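Local coordinates for ancillary protein 1 (Streptococcus pyogenes, PDB 2XI9) that serves as a pilus-presented adhesin whose unusual internal thioester bond is required for efficient interaction with host cells, and probably binds collagen, at residues S124-N129 with Y147-N152; H191-D196 with E319-I324; I216-E221 with N291-T296; L295-F300 with T314-E319. All blocks are in the same frame, centred on the assembly; numbering follows the deposited sequence.

Contact 1 of 4, residues S124-N129 with Y147-N152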
loop_
_atom_site.group_PDB
_atom_site.type_symbol
_atom_site.label_atom_id
_atom_site.label_comp_id
_atom_site.label_asym_id
_atom_site.label_seq_id
_atom_site.Cartn_x
_atom_site.Cartn_y
_atom_site.Cartn_z
ATOM N N SER A 124 -13.048 1.211 -3.527
ATOM C CA SER A 124 -13.829 1.890 -4.547
ATOM C C SER A 124 -12.988 2.407 -5.720
ATOM O O SER A 124 -13.549 3.010 -6.626
ATOM C CB SER A 124 -14.618 3.056 -3.912
ATOM O OG SER A 124 -13.705 4.025 -3.405
ATOM N N VAL A 125 -11.679 2.178 -5.685
ATOM C CA VAL A 125 -10.740 2.640 -6.705
ATOM C C VAL A 125 -10.334 1.464 -7.595
ATOM O O VAL A 125 -10.170 0.342 -7.110
ATOM C CB VAL A 125 -9.474 3.241 -6.052
ATOM C CG1 VAL A 125 -8.384 3.528 -7.105
ATOM C CG2 VAL A 125 -9.817 4.470 -5.281
ATOM N N GLU A 126 -10.140 1.727 -8.881
ATOM C CA GLU A 126 -9.682 0.702 -9.829
ATOM C C GLU A 126 -8.171 0.684 -10.031
ATOM O O GLU A 126 -7.528 1.725 -10.124
ATOM C CB GLU A 126 -10.377 0.866 -11.181
ATOM C CG GLU A 126 -9.913 -0.166 -12.198
ATOM C CD GLU A 126 -10.727 -0.158 -13.458
ATOM O OE1 GLU A 126 -11.362 0.873 -13.765
ATOM O OE2 GLU A 126 -10.726 -1.194 -14.144
ATOM N N ALA A 127 -7.590 -0.511 -10.078
ATOM C CA ALA A 127 -6.221 -0.674 -10.543
ATOM C C ALA A 127 -6.269 -1.738 -11.644
ATOM O O ALA A 127 -7.219 -2.506 -11.728
ATOM C CB ALA A 127 -5.278 -1.082 -9.419
ATOM N N TYR A 128 -5.269 -1.744 -12.506
ATOM C CA TYR A 128 -5.269 -2.622 -13.672
ATOM C C TYR A 128 -3.876 -2.964 -14.125
ATOM O O TYR A 128 -2.906 -2.272 -13.771
ATOM C CB TYR A 128 -6.098 -2.049 -14.829
ATOM C CG TYR A 128 -5.585 -0.703 -15.354
ATOM C CD1 TYR A 128 -4.728 -0.647 -16.451
ATOM C CD2 TYR A 128 -5.984 0.507 -14.766
ATOM C CE1 TYR A 128 -4.242 0.571 -16.927
ATOM C CE2 TYR A 128 -5.507 1.735 -15.241
ATOM C CZ TYR A 128 -4.633 1.750 -16.326
ATOM O OH TYR A 128 -4.152 2.941 -16.840
ATOM N N ASN A 129 -3.771 -4.100 -14.831
ATOM C CA ASN A 129 -2.552 -4.503 -15.523
ATOM C C ASN A 129 -2.801 -4.306 -17.000
ATOM O O ASN A 129 -3.766 -4.840 -17.582
ATOM C CB ASN A 129 -2.209 -5.969 -15.211
ATOM C CG ASN A 129 -0.911 -6.443 -15.855
ATOM O OD1 ASN A 129 -0.064 -5.658 -16.267
ATOM N ND2 ASN A 129 -0.765 -7.762 -15.945
ATOM N N TYR A 147 -1.015 -0.143 -13.006
ATOM C CA TYR A 147 -1.494 1.206 -12.783
ATOM C C TYR A 147 -2.654 1.259 -11.809
ATOM O O TYR A 147 -3.403 0.283 -11.672
ATOM C CB TYR A 147 -1.965 1.847 -14.088
ATOM C CG TYR A 147 -0.905 1.970 -15.156
ATOM C CD1 TYR A 147 -0.711 0.978 -16.091
ATOM C CD2 TYR A 147 -0.136 3.132 -15.257
ATOM C CE1 TYR A 147 0.238 1.095 -17.071
ATOM C CE2 TYR A 147 0.833 3.260 -16.238
ATOM C CZ TYR A 147 1.030 2.232 -17.138
ATOM O OH TYR A 147 2.005 2.351 -18.107
ATOM N N ALA A 148 -2.778 2.396 -11.118
ATOM C CA ALA A 148 -4.029 2.730 -10.423
ATOM C C ALA A 148 -4.654 3.956 -11.044
ATOM O O ALA A 148 -3.958 4.847 -11.558
ATOM C CB ALA A 148 -3.818 2.934 -8.876
ATOM N N LYS A 149 -5.969 4.012 -10.958
ATOM C CA LYS A 149 -6.725 5.150 -11.407
ATOM C C LYS A 149 -6.859 6.184 -10.276
ATOM O O LYS A 149 -7.349 5.876 -9.174
ATOM C CB LYS A 149 -8.095 4.711 -11.900
ATOM C CG LYS A 149 -8.013 3.927 -13.219
ATOM C CD LYS A 149 -9.216 4.120 -14.051
ATOM C CE LYS A 149 -8.986 5.164 -15.137
ATOM N NZ LYS A 149 -10.292 5.657 -15.641
ATOM N N ASN A 150 -6.416 7.413 -10.548
ATOM C CA ASN A 150 -6.715 8.562 -9.674
ATOM C C ASN A 150 -8.165 8.989 -9.752
ATOM O O ASN A 150 -8.867 8.712 -10.733
ATOM C CB ASN A 150 -5.808 9.743 -10.022
ATOM C CG ASN A 150 -4.354 9.391 -9.912
ATOM O OD1 ASN A 150 -3.935 8.663 -8.995
ATOM N ND2 ASN A 150 -3.565 9.870 -10.872
ATOM N N LYS A 151 -8.616 9.717 -8.743
ATOM C CA LYS A 151 -9.996 10.135 -8.701
ATOM C C LYS A 151 -10.447 10.862 -9.980
ATOM O O LYS A 151 -11.543 10.609 -10.462
ATOM C CB LYS A 151 -10.280 11.002 -7.461
ATOM C CG LYS A 151 -11.751 11.312 -7.259
ATOM C CD LYS A 151 -11.980 12.261 -6.083
ATOM C CE LYS A 151 -13.453 12.615 -5.921
ATOM N NZ LYS A 151 -13.628 13.761 -4.961
ATOM N N ASN A 152 -9.610 11.731 -10.558
ATOM C CA ASN A 152 -10.039 12.494 -11.739
ATOM C C ASN A 152 -9.949 11.716 -13.061
ATOM O O ASN A 152 -10.224 12.279 -14.124
ATOM C CB ASN A 152 -9.286 13.834 -11.862
ATOM C CG ASN A 152 -7.795 13.655 -12.097
ATOM O OD1 ASN A 152 -7.312 12.562 -12.411
ATOM N ND2 ASN A 152 -7.049 14.746 -11.938
#
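Two neighbouring antiparallel strands, 127-130 and 146-149, are laced together through the backbones of Glu-126, Tyr-128, Tyr-147 and Lys-149. Tyr-128 and Tyr-147 make a hydrogen-bonded pair: Tyr-128 N donates to Tyr-147 O at 2.9 Å, and Tyr-147 N returns the bond to Tyr-128 O at the same length. One step further, Lys-149 N binds Glu-126 O, also at 2.9 Å and almost straight. Between these rungs Ala-127 faces Ala-148 as a non-hydrogen-bonded pair, their CB atoms 4.3 Å apart on one face of the mixed sheet that also carries strands 155-160 and 299-303. Both tyrosines project from the other face. Tyr-128 CG stands between the backbone N and the carbonyl carbon (chi1 61°), which lays one ring face over Tyr-147 CB, 3.8 Å from the centroid in a CH-pi contact. The ring planes differ by only 22°, yet the offset is too large for a true stack. Lys-149 CG closes in on the Tyr-128 ring edge, 3.9 Å from CE2, and the lysine chain runs alongside Glu-126, whose OE2 is bonded to Thr-179 N. Tyr-128 OH bonds to Ser-155, and Tyr-147 OH to Glu-133 and Arg-242. Before the strand comes a classic beta bulge, with Ser-124 and Val-125 set against the single residue Tyr-189; Val-125 CG1 lies 3.3 Å from Lys-149 O.

Contact 2 of 4, residues H191-D196 with E319-I324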
loop_
_atom_site.group_PDB
_atom_site.type_symbol
_atom_site.label_atom_id
_atom_site.label_comp_id
_atom_site.label_asym_id
_atom_site.label_seq_id
_atom_site.Cartn_x
_atom_site.Cartn_y
_atom_site.Cartn_z
ATOM N N HIS A 191 -7.739 3.593 -1.461
ATOM C CA HIS A 191 -6.568 4.457 -1.594
ATOM C C HIS A 191 -6.268 4.987 -0.181
ATOM O O HIS A 191 -7.167 5.482 0.476
ATOM C CB HIS A 191 -6.916 5.555 -2.606
ATOM C CG HIS A 191 -6.003 6.730 -2.625
ATOM N ND1 HIS A 191 -6.460 7.998 -2.971
ATOM C CD2 HIS A 191 -4.679 6.860 -2.351
ATOM C CE1 HIS A 191 -5.447 8.848 -2.908
ATOM N NE2 HIS A 191 -4.356 8.187 -2.549
ATOM N N ILE A 192 -5.039 4.783 0.290
ATOM C CA ILE A 192 -4.554 5.321 1.560
ATOM C C ILE A 192 -3.232 6.064 1.359
ATOM O O ILE A 192 -2.622 5.944 0.313
ATOM C CB ILE A 192 -4.350 4.209 2.598
ATOM C CG1 ILE A 192 -3.200 3.282 2.237
ATOM C CG2 ILE A 192 -5.633 3.377 2.769
ATOM C CD1 ILE A 192 -2.704 2.429 3.451
ATOM N N ALA A 193 -2.821 6.822 2.372
ATOM C CA ALA A 193 -1.506 7.404 2.408
ATOM C C ALA A 193 -0.523 6.275 2.691
ATOM O O ALA A 193 -0.811 5.373 3.460
ATOM C CB ALA A 193 -1.422 8.510 3.486
ATOM N N GLY A 194 0.622 6.314 2.034
ATOM C CA GLY A 194 1.657 5.323 2.148
ATOM C C GLY A 194 2.486 5.506 3.403
ATOM O O GLY A 194 3.672 5.862 3.347
ATOM N N ARG A 195 1.818 5.293 4.528
ATOM C CA ARG A 195 2.392 5.325 5.829
ATOM C C ARG A 195 1.905 4.027 6.521
ATOM O O ARG A 195 0.837 3.498 6.214
ATOM C CB ARG A 195 1.945 6.554 6.618
ATOM C CG ARG A 195 1.970 7.938 5.882
ATOM C CD ARG A 195 1.302 9.002 6.726
ATOM N NE ARG A 195 1.326 10.323 6.069
ATOM C CZ ARG A 195 0.695 11.410 6.518
ATOM N NH1 ARG A 195 -0.050 11.376 7.611
ATOM N NH2 ARG A 195 0.811 12.556 5.855
ATOM N N ASP A 196 2.686 3.506 7.431
ATOM C CA ASP A 196 2.256 2.322 8.182
ATOM C C ASP A 196 2.041 1.158 7.221
ATOM O O ASP A 196 0.981 0.515 7.220
ATOM C CB ASP A 196 0.966 2.643 8.950
ATOM C CG ASP A 196 0.596 1.589 9.991
ATOM O OD1 ASP A 196 1.516 0.933 10.555
ATOM O OD2 ASP A 196 -0.648 1.449 10.243
ATOM N N GLU A 319 -6.098 15.065 -1.558
ATOM C CA GLU A 319 -7.372 15.767 -1.609
ATOM C C GLU A 319 -8.562 14.895 -1.182
ATOM O O GLU A 319 -9.533 15.408 -0.640
ATOM C CB GLU A 319 -7.603 16.451 -2.992
ATOM C CG GLU A 319 -7.238 15.601 -4.224
ATOM C CD GLU A 319 -5.704 15.547 -4.527
ATOM O OE1 GLU A 319 -4.895 15.901 -3.657
ATOM O OE2 GLU A 319 -5.303 15.191 -5.647
ATOM N N ASP A 320 -8.442 13.578 -1.341
ATOM C CA ASP A 320 -9.547 12.650 -1.093
ATOM C C ASP A 320 -9.327 11.822 0.172
ATOM O O ASP A 320 -10.172 11.003 0.542
ATOM C CB ASP A 320 -9.708 11.733 -2.307
ATOM C CG ASP A 320 -8.453 11.693 -3.160
ATOM O OD1 ASP A 320 -7.402 11.379 -2.561
ATOM O OD2 ASP A 320 -8.505 12.018 -4.388
ATOM N N LEU A 321 -8.223 12.065 0.852
ATOM C CA LEU A 321 -7.874 11.294 2.024
ATOM C C LEU A 321 -8.414 12.034 3.232
ATOM O O LEU A 321 -8.329 13.269 3.286
ATOM C CB LEU A 321 -6.356 11.138 2.126
ATOM C CG LEU A 321 -5.676 10.397 0.973
ATOM C CD1 LEU A 321 -4.166 10.216 1.226
ATOM C CD2 LEU A 321 -6.353 9.064 0.801
ATOM N N VAL A 322 -9.000 11.282 4.160
ATOM C CA VAL A 322 -9.469 11.849 5.441
ATOM C C VAL A 322 -8.797 11.097 6.587
ATOM O O VAL A 322 -8.282 9.981 6.411
ATOM C CB VAL A 322 -11.028 11.820 5.565
ATOM C CG1 VAL A 322 -11.686 12.538 4.370
ATOM C CG2 VAL A 322 -11.541 10.392 5.667
ATOM N N ASP A 323 -8.779 11.716 7.759
ATOM C CA ASP A 323 -8.182 11.085 8.941
ATOM C C ASP A 323 -9.027 9.918 9.363
ATOM O O ASP A 323 -10.233 10.050 9.537
ATOM C CB ASP A 323 -8.066 12.057 10.106
ATOM C CG ASP A 323 -6.876 12.974 9.971
ATOM O OD1 ASP A 323 -5.722 12.507 10.093
ATOM O OD2 ASP A 323 -7.106 14.159 9.721
ATOM N N ILE A 324 -8.365 8.785 9.526
ATOM C CA ILE A 324 -8.952 7.574 10.032
ATOM C C ILE A 324 -8.399 7.376 11.422
ATOM O O ILE A 324 -7.207 7.570 11.658
ATOM C CB ILE A 324 -8.576 6.369 9.159
ATOM C CG1 ILE A 324 -9.046 6.575 7.720
ATOM C CG2 ILE A 324 -9.139 5.054 9.736
ATOM C CD1 ILE A 324 -10.433 7.080 7.553
#
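His-191 begins the segment by meeting Asp-320 and Leu-321 with different parts of its ring. With CG anti to the backbone N (chi1 165°), the imidazole receives Leu-321 CD2 over the centre of one face, a CH-pi contact 3.9 Å from the centroid. At the ring edge Asp-320 OD1 lies 3.2 Å from His-191 CE1, with the carboxylate plane turned 69° from the ring; this nearby charge would probably polarise the C-H. His-191 NE2 is hydrogen-bonded to Asp-299. Ile-192 starts its side chain away from the contact and touches Tyr-200, although its CA still lies 4.2 Å from Leu-321 CD2. Strand 189-193 lies beside strand 299-303 in the mixed sheet, and strand 117-119 bonds to its other side and to strand 321-329, linking the two sheets. The two short strand segments cross at -67°, with axes 7.8 Å apart, and meet mainly through Leu-321, whose methyls touch both ring and backbone. Ala-193 takes the other branch of the leucine, its CB 3.9 Å from Leu-321 CD1. Gly-194 then centres an inverse gamma turn, closed by a weak bond from Arg-195 N to Ala-193 O, and Arg-195 forms a salt bridge with Glu-113.

Contact 3 of 4, residues I216-E221 with N291-T296; sequences IKKVIE and NPPQLT
Lys-218 bends at chi3 (80°), which brings NZ round to Asn-291, while Glu-221, with CG anti to the backbone N (chi1 169°), presents its carboxylate to Gln-294; Lys-217 is extended and reaches Thr-296. These three residues lie on helix 209-222, in the thioester domain, and fasten the irregular connection between helix 274-288 and strand 299-303 along the flank of helix 209-222. Lys-217 NZ donates to Thr-296 O at 2.9 Å. Lys-218 NZ binds Asn-291 O at 2.7 Å; it also forms a salt bridge with Asp-289 and bonds to the carbonyls of Tyr-286 and Ala-287, so this ammonium collects the oxygens at the end of helix 274-288. Glu-221 OE1 accepts Gln-294 N at 2.9 Å from well above the carboxylate plane, and Glu-221 OE2 comes 3.3 Å from Gln-294 CG. Pro-293 CB lies against Lys-217 CB and Lys-218 CG. Leu-295 fits between Lys-217 and Glu-221, one helical turn apart, with its CD1 3.8 Å from Lys-217 CB and its CD2 4.0 Å from Glu-221 CA. Water 1 bridges the segments, accepting from Lys-217 NZ and donating to Leu-295 O at 2.7 Å. Water 2 reaches Leu-295 N only weakly but donates to Glu-221 OE1 at 2.6 Å.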
loop_
_atom_site.group_PDB
_atom_site.type_symbol
_atom_site.label_atom_id
_atom_site.label_comp_id
_atom_site.label_asym_id
_atom_site.label_seq_id
_atom_site.Cartn_x
_atom_site.Cartn_y
_atom_site.Cartn_z
ATOM N N ILE A 216 11.241 2.043 0.977
ATOM C CA ILE A 216 10.262 2.057 -0.059
ATOM C C ILE A 216 10.167 3.416 -0.770
ATOM O O ILE A 216 10.172 3.465 -2.024
ATOM C CB ILE A 216 8.853 1.568 0.480
ATOM C CG1 ILE A 216 8.899 0.106 0.936
ATOM C CG2 ILE A 216 7.759 1.916 -0.487
ATOM C CD1 ILE A 216 9.260 -0.894 -0.066
ATOM N N LYS A 217 10.140 4.506 -0.001
ATOM C CA LYS A 217 10.036 5.831 -0.571
ATOM C C LYS A 217 11.268 6.118 -1.406
ATOM O O LYS A 217 11.149 6.792 -2.401
ATOM C CB LYS A 217 9.942 6.898 0.502
ATOM C CG LYS A 217 8.641 6.961 1.204
ATOM C CD LYS A 217 8.737 8.037 2.264
ATOM C CE LYS A 217 7.427 8.249 2.974
ATOM N NZ LYS A 217 7.548 9.216 4.141
ATOM N N LYS A 218 12.446 5.578 -1.013
ATOM C CA LYS A 218 13.676 5.883 -1.755
ATOM C C LYS A 218 13.827 5.117 -3.076
ATOM O O LYS A 218 14.387 5.653 -4.037
ATOM C CB LYS A 218 14.912 5.721 -0.868
ATOM C CG LYS A 218 15.008 6.875 0.196
ATOM C CD LYS A 218 15.971 6.601 1.312
ATOM C CE LYS A 218 17.389 6.875 0.882
ATOM N NZ LYS A 218 18.452 6.426 1.883
ATOM N N VAL A 219 13.356 3.879 -3.113
ATOM C CA VAL A 219 13.257 3.118 -4.345
ATOM C C VAL A 219 12.356 3.867 -5.340
ATOM O O VAL A 219 12.756 4.101 -6.488
ATOM C CB VAL A 219 12.724 1.674 -4.099
ATOM C CG1 VAL A 219 12.396 0.935 -5.412
ATOM C CG2 VAL A 219 13.747 0.818 -3.292
ATOM N N ILE A 220 11.166 4.248 -4.886
ATOM C CA ILE A 220 10.234 4.985 -5.758
ATOM C C ILE A 220 10.859 6.290 -6.303
ATOM O O ILE A 220 10.779 6.560 -7.486
ATOM C CB ILE A 220 8.923 5.285 -5.077
ATOM C CG1 ILE A 220 8.181 4.014 -4.703
ATOM C CG2 ILE A 220 8.040 6.194 -6.010
ATOM C CD1 ILE A 220 7.790 3.118 -5.857
ATOM N N GLU A 221 11.519 7.047 -5.428
ATOM C CA GLU A 221 12.149 8.310 -5.734
ATOM C C GLU A 221 13.162 8.218 -6.854
ATOM O O GLU A 221 13.258 9.133 -7.693
ATOM C CB GLU A 221 12.862 8.849 -4.446
ATOM C CG GLU A 221 13.753 9.981 -4.643
ATOM C CD GLU A 221 14.783 10.197 -3.539
ATOM O OE1 GLU A 221 14.495 9.924 -2.345
ATOM O OE2 GLU A 221 15.881 10.707 -3.917
ATOM N N ASN A 291 20.658 8.502 4.104
ATOM C CA ASN A 291 19.999 9.756 3.780
ATOM C C ASN A 291 18.479 9.598 3.798
ATOM O O ASN A 291 17.957 8.532 3.478
ATOM C CB ASN A 291 20.522 10.320 2.455
ATOM C CG ASN A 291 21.976 10.653 2.542
ATOM O OD1 ASN A 291 22.402 11.333 3.480
ATOM N ND2 ASN A 291 22.778 10.124 1.605
ATOM N N PRO A 292 17.778 10.674 4.202
ATOM C CA PRO A 292 16.354 10.643 4.266
ATOM C C PRO A 292 15.744 10.641 2.880
ATOM O O PRO A 292 16.364 11.149 1.955
ATOM C CB PRO A 292 15.996 11.935 5.047
ATOM C CG PRO A 292 17.105 12.842 4.881
ATOM C CD PRO A 292 18.330 11.911 4.767
ATOM N N PRO A 293 14.525 10.126 2.749
ATOM C CA PRO A 293 13.838 10.155 1.488
ATOM C C PRO A 293 13.684 11.599 1.035
ATOM O O PRO A 293 13.486 12.486 1.865
ATOM C CB PRO A 293 12.475 9.521 1.812
ATOM C CG PRO A 293 12.742 8.688 2.999
ATOM C CD PRO A 293 13.740 9.424 3.781
ATOM N N GLN A 294 13.782 11.825 -0.260
ATOM C CA GLN A 294 13.576 13.166 -0.800
ATOM C C GLN A 294 12.083 13.488 -1.026
ATOM O O GLN A 294 11.683 14.639 -1.044
ATOM C CB GLN A 294 14.371 13.346 -2.081
ATOM C CG GLN A 294 15.869 13.351 -1.881
ATOM C CD GLN A 294 16.304 14.423 -0.920
ATOM O OE1 GLN A 294 16.911 14.145 0.123
ATOM N NE2 GLN A 294 15.971 15.650 -1.231
ATOM N N LEU A 295 11.243 12.502 -1.090
ATOM C CA LEU A 295 9.836 12.805 -1.286
ATOM C C LEU A 295 9.123 12.685 0.052
ATOM O O LEU A 295 9.723 12.317 1.048
ATOM C CB LEU A 295 9.241 11.978 -2.391
ATOM C CG LEU A 295 9.415 10.498 -2.328
ATOM C CD1 LEU A 295 8.553 9.987 -1.178
ATOM C CD2 LEU A 295 9.069 9.795 -3.723
ATOM N N THR A 296 7.867 13.048 0.085
ATOM C CA THR A 296 7.185 13.216 1.342
ATOM C C THR A 296 6.220 12.072 1.568
ATOM O O THR A 296 6.448 11.235 2.424
ATOM C CB THR A 296 6.506 14.631 1.363
ATOM O OG1 THR A 296 7.518 15.624 1.172
ATOM C CG2 THR A 296 5.789 14.914 2.702
HETATM O O HOH W 1 9.373 11.486 3.585
HETATM O O HOH W 2 12.246 9.258 -1.253
#

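Contact 4 of 4, residues L295-F300 with T314-E319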
loop_
_atom_site.group_PDB
_atom_site.type_symbol
_atom_site.label_atom_id
_atom_site.label_comp_id
_atom_site.label_asym_id
_atom_site.label_seq_id
_atom_site.Cartn_x
_atom_site.Cartn_y
_atom_site.Cartn_z
ATOM N N LEU A 295 11.243 12.502 -1.090
ATOM C CA LEU A 295 9.836 12.805 -1.286
ATOM C C LEU A 295 9.123 12.685 0.052
ATOM O O LEU A 295 9.723 12.317 1.048
ATOM C CB LEU A 295 9.241 11.978 -2.391
ATOM C CG LEU A 295 9.415 10.498 -2.328
ATOM C CD1 LEU A 295 8.553 9.987 -1.178
ATOM C CD2 LEU A 295 9.069 9.795 -3.723
ATOM N N THR A 296 7.867 13.048 0.085
ATOM C CA THR A 296 7.185 13.216 1.342
ATOM C C THR A 296 6.220 12.072 1.568
ATOM O O THR A 296 6.448 11.235 2.424
ATOM C CB THR A 296 6.506 14.631 1.363
ATOM O OG1 THR A 296 7.518 15.624 1.172
ATOM C CG2 THR A 296 5.789 14.914 2.702
ATOM N N ASP A 297 5.149 12.002 0.784
ATOM C CA ASP A 297 4.135 10.970 0.945
ATOM C C ASP A 297 3.794 10.422 -0.452
ATOM O O ASP A 297 3.960 11.153 -1.442
ATOM C CB ASP A 297 2.882 11.550 1.636
ATOM C CG ASP A 297 2.996 11.590 3.156
ATOM O OD1 ASP A 297 3.110 10.501 3.781
ATOM O OD2 ASP A 297 2.950 12.699 3.712
ATOM N N LEU A 298 3.368 9.159 -0.511
ATOM C CA LEU A 298 2.920 8.510 -1.739
ATOM C C LEU A 298 1.582 7.838 -1.535
ATOM O O LEU A 298 1.244 7.426 -0.412
ATOM C CB LEU A 298 3.921 7.436 -2.146
ATOM C CG LEU A 298 5.289 7.905 -2.614
ATOM C CD1 LEU A 298 6.290 6.766 -2.660
ATOM C CD2 LEU A 298 5.171 8.543 -3.948
ATOM N N ASP A 299 0.844 7.692 -2.625
ATOM C CA ASP A 299 -0.369 6.902 -2.622
ATOM C C ASP A 299 -0.053 5.398 -2.480
ATOM O O ASP A 299 0.978 4.916 -2.927
ATOM C CB ASP A 299 -1.160 7.095 -3.913
ATOM C CG ASP A 299 -1.639 8.548 -4.118
ATOM O OD1 ASP A 299 -1.866 9.311 -3.127
ATOM O OD2 ASP A 299 -1.847 8.912 -5.301
ATOM N N PHE A 300 -0.993 4.672 -1.898
ATOM C CA PHE A 300 -0.893 3.212 -1.723
ATOM C C PHE A 300 -2.322 2.687 -1.835
ATOM O O PHE A 300 -3.237 3.422 -1.581
ATOM C CB PHE A 300 -0.255 2.918 -0.373
ATOM C CG PHE A 300 0.040 1.471 -0.109
ATOM C CD1 PHE A 300 -0.864 0.668 0.558
ATOM C CD2 PHE A 300 1.268 0.934 -0.463
ATOM C CE1 PHE A 300 -0.551 -0.673 0.841
ATOM C CE2 PHE A 300 1.559 -0.376 -0.221
ATOM C CZ PHE A 300 0.645 -1.194 0.463
ATOM N N THR A 314 3.228 6.040 -7.157
ATOM C CA THR A 314 4.288 6.927 -7.640
ATOM C C THR A 314 3.919 8.397 -7.588
ATOM O O THR A 314 4.754 9.253 -7.944
ATOM C CB THR A 314 4.671 6.571 -9.083
ATOM O OG1 THR A 314 3.503 6.611 -9.920
ATOM C CG2 THR A 314 5.270 5.213 -9.140
ATOM N N GLN A 315 2.695 8.709 -7.153
ATOM C CA GLN A 315 2.170 10.077 -7.098
ATOM C C GLN A 315 1.578 10.266 -5.684
ATOM O O GLN A 315 1.550 9.321 -4.915
ATOM C CB GLN A 315 1.100 10.312 -8.180
ATOM C CG GLN A 315 1.634 10.092 -9.659
ATOM C CD GLN A 315 0.517 10.113 -10.712
ATOM O OE1 GLN A 315 -0.640 10.375 -10.395
ATOM N NE2 GLN A 315 0.877 9.855 -11.986
ATOM N N TRP A 316 1.078 11.454 -5.409
ATOM C CA TRP A 316 0.482 11.832 -4.105
ATOM C C TRP A 316 -0.802 12.628 -4.334
ATOM O O TRP A 316 -0.757 13.749 -4.882
ATOM C CB TRP A 316 1.504 12.637 -3.293
ATOM C CG TRP A 316 1.014 13.190 -2.013
ATOM C CD1 TRP A 316 0.982 14.510 -1.650
ATOM C CD2 TRP A 316 0.440 12.463 -0.934
ATOM N NE1 TRP A 316 0.430 14.637 -0.398
ATOM C CE2 TRP A 316 0.096 13.391 0.062
ATOM C CE3 TRP A 316 0.179 11.098 -0.708
ATOM C CZ2 TRP A 316 -0.491 12.997 1.294
ATOM C CZ3 TRP A 316 -0.415 10.718 0.499
ATOM C CH2 TRP A 316 -0.721 11.669 1.484
ATOM N N HIS A 317 -1.938 12.064 -3.904
ATOM C CA HIS A 317 -3.262 12.693 -4.029
ATOM C C HIS A 317 -3.949 12.847 -2.655
ATOM O O HIS A 317 -4.727 11.979 -2.263
ATOM C CB HIS A 317 -4.128 11.866 -4.968
ATOM C CG HIS A 317 -3.618 11.871 -6.360
ATOM N ND1 HIS A 317 -2.613 11.028 -6.779
ATOM C CD2 HIS A 317 -3.890 12.689 -7.404
ATOM C CE1 HIS A 317 -2.310 11.306 -8.035
ATOM N NE2 HIS A 317 -3.083 12.296 -8.444
ATOM N N PRO A 318 -3.611 13.888 -1.901
ATOM C CA PRO A 318 -4.147 14.048 -0.520
ATOM C C PRO A 318 -5.583 14.561 -0.429
ATOM O O PRO A 318 -6.203 14.498 0.655
ATOM C CB PRO A 318 -3.229 15.100 0.098
ATOM C CG PRO A 318 -2.647 15.849 -1.087
ATOM C CD PRO A 318 -2.516 14.844 -2.180
ATOM N N GLU A 319 -6.098 15.065 -1.558
ATOM C CA GLU A 319 -7.372 15.767 -1.609
ATOM C C GLU A 319 -8.562 14.895 -1.182
ATOM O O GLU A 319 -9.533 15.408 -0.640
ATOM C CB GLU A 319 -7.603 16.451 -2.992
ATOM C CG GLU A 319 -7.238 15.601 -4.224
ATOM C CD GLU A 319 -5.704 15.547 -4.527
ATOM O OE1 GLU A 319 -4.895 15.901 -3.657
ATOM O OE2 GLU A 319 -5.303 15.191 -5.647
#
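Asp-299, Trp-316 and Asp-297 carry most of this contact. Asp-299 holds the 314-319 loop with both its backbone and its carboxylate. Its N donates to Gln-315 O at 2.9 Å. Its OD1 accepts His-317 N at 2.9 Å on the syn side, and its OD2 offers its syn lone pair to His-317 ND1 at 2.7 Å, in the plane of the imidazole. One carboxylate thus grips both the backbone and the ring of His-317, which fixes the turn of that ring and gives a His-carboxylate hydrogen bond. The same group has two further donors, His-191 NE2 on OD1 and Gln-156 NE2 on OD2, so four hydrogen bonds converge on it.

Trp-316, its CG anti to the backbone N (chi1 175°), stands as a flat plate between Asp-297 and Pro-318. Asp-297 CB sits 3.4 Å from the centroid of the six-membered ring, almost exactly on its normal, and Pro-318 CD covers the opposite face. Asp-297 O also approaches Trp-316 CB to 3.4 Å, while the Asp-297 carboxylate, inclined 30° to the indole, forms a salt bridge with Arg-195. Leu-298 CD2 packs against the loop backbone, 3.9 Å from Thr-314 C.

The loop packs where strand 299-303 begins, a strand lying in the sheet between 311-313 and 189-193; Leu-298 touches Ile-220 of helix 209-222, and Trp-316 leans on Ala-193 of strand 189-193.

How the contacts relate
This chain is a C-terminal fragment of the adhesin, and segments 191-196 and 216-221 lie in its thioester domain. Contacts 1, 2 and 4 all reach the same seven-stranded sheet, while contact 3 ties helix 209-222 to the loop leading into strand 299-303. Contact 1 closes before the others open; contacts 3 and 4 then fall within the chain span bridged by contact 2, with Leu-295 and Thr-296 common to both. Contacts 2 and 4 lie closest, centres about 9 Å apart. Contact 4 touches the other three, with probable hydrogen bonds from Asn-150 to Gln-315 and from Gly-194 to Leu-298. Contacts 1 and 3 are about 23 Å apart between centres. Contact 2 joins the thioester-domain sheet to the neighbouring four-stranded sheet.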